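Local coordinates for protein Aac(6')-ib (Escherichia coli, PDB 2BUE) that probably transfers the acetyl group of acetyl-CoA to the 6'-amino group of aminoglycoside antibiotics, conferring resistance to them, at residues A[94-98]-A[99-103]. The protein carries 2 engineered substitutions. Residues are numbered along the deposited sequence; the frame is centred on the assembly and turned at random.
Sequences QSYVA and LGSGD. With RIO (ribostamycin), chain C.
V97 O takes a hydrogen bond from G100 N (3.0 Å), closing a beta turn (V97 to G100) that follows strand 88-97 of the GNAT sheet. A second turn overlaps the first through a weak bond from S101 N to A98 O (3.4 Å). The side chain of S101 turns back over the same corner, its OG 3.1 Å from A98 O. Two waters brace the pair: water 1 donates to V97 O and accepts from S101 OG, 2.6 Å away, while water 2 accepts from S101 N and lies 2.7 Å from A98 O, to which it can donate. Thus V97 O has two donors, one from backbone and one from solvent.

The turn swings S101 back beside Y96, where S101 OG sits 3.7 Å from Y96 CD1, obliquely to the ring. Both residues belong to the ribostamycin pocket. Amine N1 of the drug lies over one face of the Y96 ring, shifted toward its rim, so a protonated amine would probably be stabilised by the pi cloud. With CG between backbone N and carbonyl carbon (chi1 58°), the Y96 ring is placed alongside S101 OG and under the drug's N1; Q153 hydrogen-bonds to the Y96 hydroxyl, and the W106 ring meets the Y96 ring with the two planes nearly parallel. Two residues back along the strand, Q94 NE2 is shared between D118 and the drug, donating to ribostamycin O3 at 3.2 Å with an N-H...O angle of 148°.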
loop_
_atom_site.group_PDB
_atom_site.type_symbol
_atom_site.label_atom_id
_atom_site.label_comp_id
_atom_site.label_asym_id
_atom_site.label_seq_id
_atom_site.Cartn_x
_atom_site.Cartn_y
_atom_site.Cartn_z
ATOM N N GLN A 94 -0.641 2.785 2.648
ATOM C CA GLN A 94 -0.408 4.138 2.140
ATOM C C GLN A 94 -0.808 4.178 0.685
ATOM O O GLN A 94 -0.728 3.148 -0.015
ATOM C CB GLN A 94 1.049 4.567 2.326
ATOM C CG GLN A 94 2.055 3.607 1.668
ATOM C CD GLN A 94 3.497 4.042 1.861
ATOM O OE1 GLN A 94 3.881 4.566 2.922
ATOM N NE2 GLN A 94 4.319 3.779 0.852
ATOM N N SER A 95 -1.296 5.341 0.251
ATOM C CA SER A 95 -1.508 5.593 -1.163
ATOM C C SER A 95 -0.627 6.774 -1.583
ATOM O O SER A 95 -0.293 7.645 -0.761
ATOM C CB SER A 95 -2.979 5.891 -1.475
ATOM O OG SER A 95 -3.434 7.044 -0.778
ATOM N N TYR A 96 -0.261 6.834 -2.856
ATOM C CA TYR A 96 0.603 7.910 -3.315
ATOM C C TYR A 96 0.222 8.331 -4.723
ATOM O O TYR A 96 -0.338 7.528 -5.499
ATOM C CB TYR A 96 2.119 7.557 -3.192
ATOM C CG TYR A 96 2.500 6.314 -3.972
ATOM C CD1 TYR A 96 2.829 6.412 -5.335
ATOM C CD2 TYR A 96 2.536 5.045 -3.353
ATOM C CE1 TYR A 96 3.154 5.280 -6.089
ATOM C CE2 TYR A 96 2.875 3.889 -4.130
ATOM C CZ TYR A 96 3.173 4.028 -5.478
ATOM O OH TYR A 96 3.500 2.946 -6.267
ATOM N N VAL A 97 0.494 9.598 -5.032
ATOM C CA VAL A 97 0.355 10.075 -6.405
ATOM C C VAL A 97 1.628 9.675 -7.148
ATOM O O VAL A 97 2.713 10.183 -6.866
ATOM C CB VAL A 97 0.151 11.622 -6.446
ATOM C CG1 VAL A 97 0.057 12.102 -7.920
ATOM C CG2 VAL A 97 -1.126 11.992 -5.663
ATOM N N ALA A 98 1.495 8.794 -8.138
ATOM C CA ALA A 98 2.680 8.261 -8.817
ATOM C C ALA A 98 3.522 9.363 -9.516
ATOM O O ALA A 98 4.738 9.384 -9.403
ATOM C CB ALA A 98 2.269 7.169 -9.809
ATOM N N LEU A 99 2.857 10.280 -10.220
ATOM C CA LEU A 99 3.535 11.392 -10.885
ATOM C C LEU A 99 4.318 12.284 -9.883
ATOM O O LEU A 99 5.343 12.895 -10.250
ATOM C CB LEU A 99 2.498 12.189 -11.678
ATOM C CG LEU A 99 2.967 13.218 -12.699
ATOM C CD1 LEU A 99 3.703 12.512 -13.806
ATOM C CD2 LEU A 99 1.751 13.959 -13.254
ATOM N N GLY A 100 3.880 12.277 -8.617
ATOM C CA GLY A 100 4.460 13.074 -7.492
ATOM C C GLY A 100 5.471 12.421 -6.550
ATOM O O GLY A 100 5.771 12.942 -5.463
ATOM N N SER A 101 6.059 11.314 -6.993
ATOM C CA SER A 101 6.940 10.529 -6.143
ATOM C C SER A 101 8.373 11.053 -6.176
ATOM O O SER A 101 8.729 11.835 -7.054
ATOM C CB SER A 101 6.868 9.069 -6.582
ATOM O OG SER A 101 5.518 8.635 -6.530
ATOM N N GLY A 102 9.197 10.581 -5.242
ATOM C CA GLY A 102 10.621 10.982 -5.166
ATOM C C GLY A 102 11.425 10.673 -6.423
ATOM O O GLY A 102 10.984 9.907 -7.275
ATOM N N ASP A 103 12.613 11.271 -6.526
ATOM C CA ASP A 103 13.525 11.023 -7.639
ATOM C C ASP A 103 13.706 9.516 -7.874
ATOM O O ASP A 103 13.926 8.738 -6.942
ATOM C CB ASP A 103 14.897 11.668 -7.352
ATOM C CG ASP A 103 15.714 11.965 -8.624
ATOM O OD1 ASP A 103 15.219 11.771 -9.762
ATOM O OD2 ASP A 103 16.878 12.418 -8.478
HETATM O O1 RIO C . 7.224 3.585 3.179
HETATM C C1 RIO C . 7.115 5.012 3.293
HETATM C C2 RIO C . 8.352 5.645 2.646
HETATM O O2 RIO C . 8.873 4.831 1.576
HETATM C C3 RIO C . 8.297 5.251 0.329
HETATM O O3 RIO C . 7.327 4.288 -0.133
HETATM C C4 RIO C . 7.583 3.798 -1.509
HETATM C C5 RIO C . 6.946 4.727 -2.582
HETATM O O4 RIO C . 7.523 6.020 -2.525
HETATM C C6 RIO C . 7.043 4.182 -4.018
HETATM N N1 RIO C . 6.247 5.062 -4.922
HETATM C C7 RIO C . 6.477 2.737 -4.085
HETATM C C8 RIO C . 7.215 1.826 -3.082
HETATM N N2 RIO C . 6.698 0.437 -3.235
HETATM C C9 RIO C . 7.028 2.347 -1.614
HETATM O O5 RIO C . 7.881 1.494 -0.798
HETATM C C10 RIO C . 7.297 1.126 0.452
HETATM O O6 RIO C . 6.481 -0.012 0.314
HETATM C C11 RIO C . 7.177 -1.275 0.017
HETATM C C12 RIO C . 6.099 -2.382 0.082
HETATM N N3 RIO C . 5.280 -2.376 -1.141
HETATM C C13 RIO C . 8.313 -1.548 1.050
HETATM O O7 RIO C . 9.055 -2.706 0.597
HETATM C C14 RIO C . 9.246 -0.316 1.152
HETATM O O8 RIO C . 10.346 -0.525 2.083
HETATM C C15 RIO C . 8.441 0.949 1.494
HETATM N N4 RIO C . 9.281 2.146 1.538
HETATM C C16 RIO C . 7.701 6.658 0.593
HETATM O O9 RIO C . 8.398 7.560 -0.252
HETATM C C17 RIO C . 8.142 7.008 2.025
HETATM O O10 RIO C . 9.439 7.662 1.942
HETATM O O HOH W 1 4.573 9.632 -4.281
HETATM O O HOH W 2 7.234 10.357 -9.852
#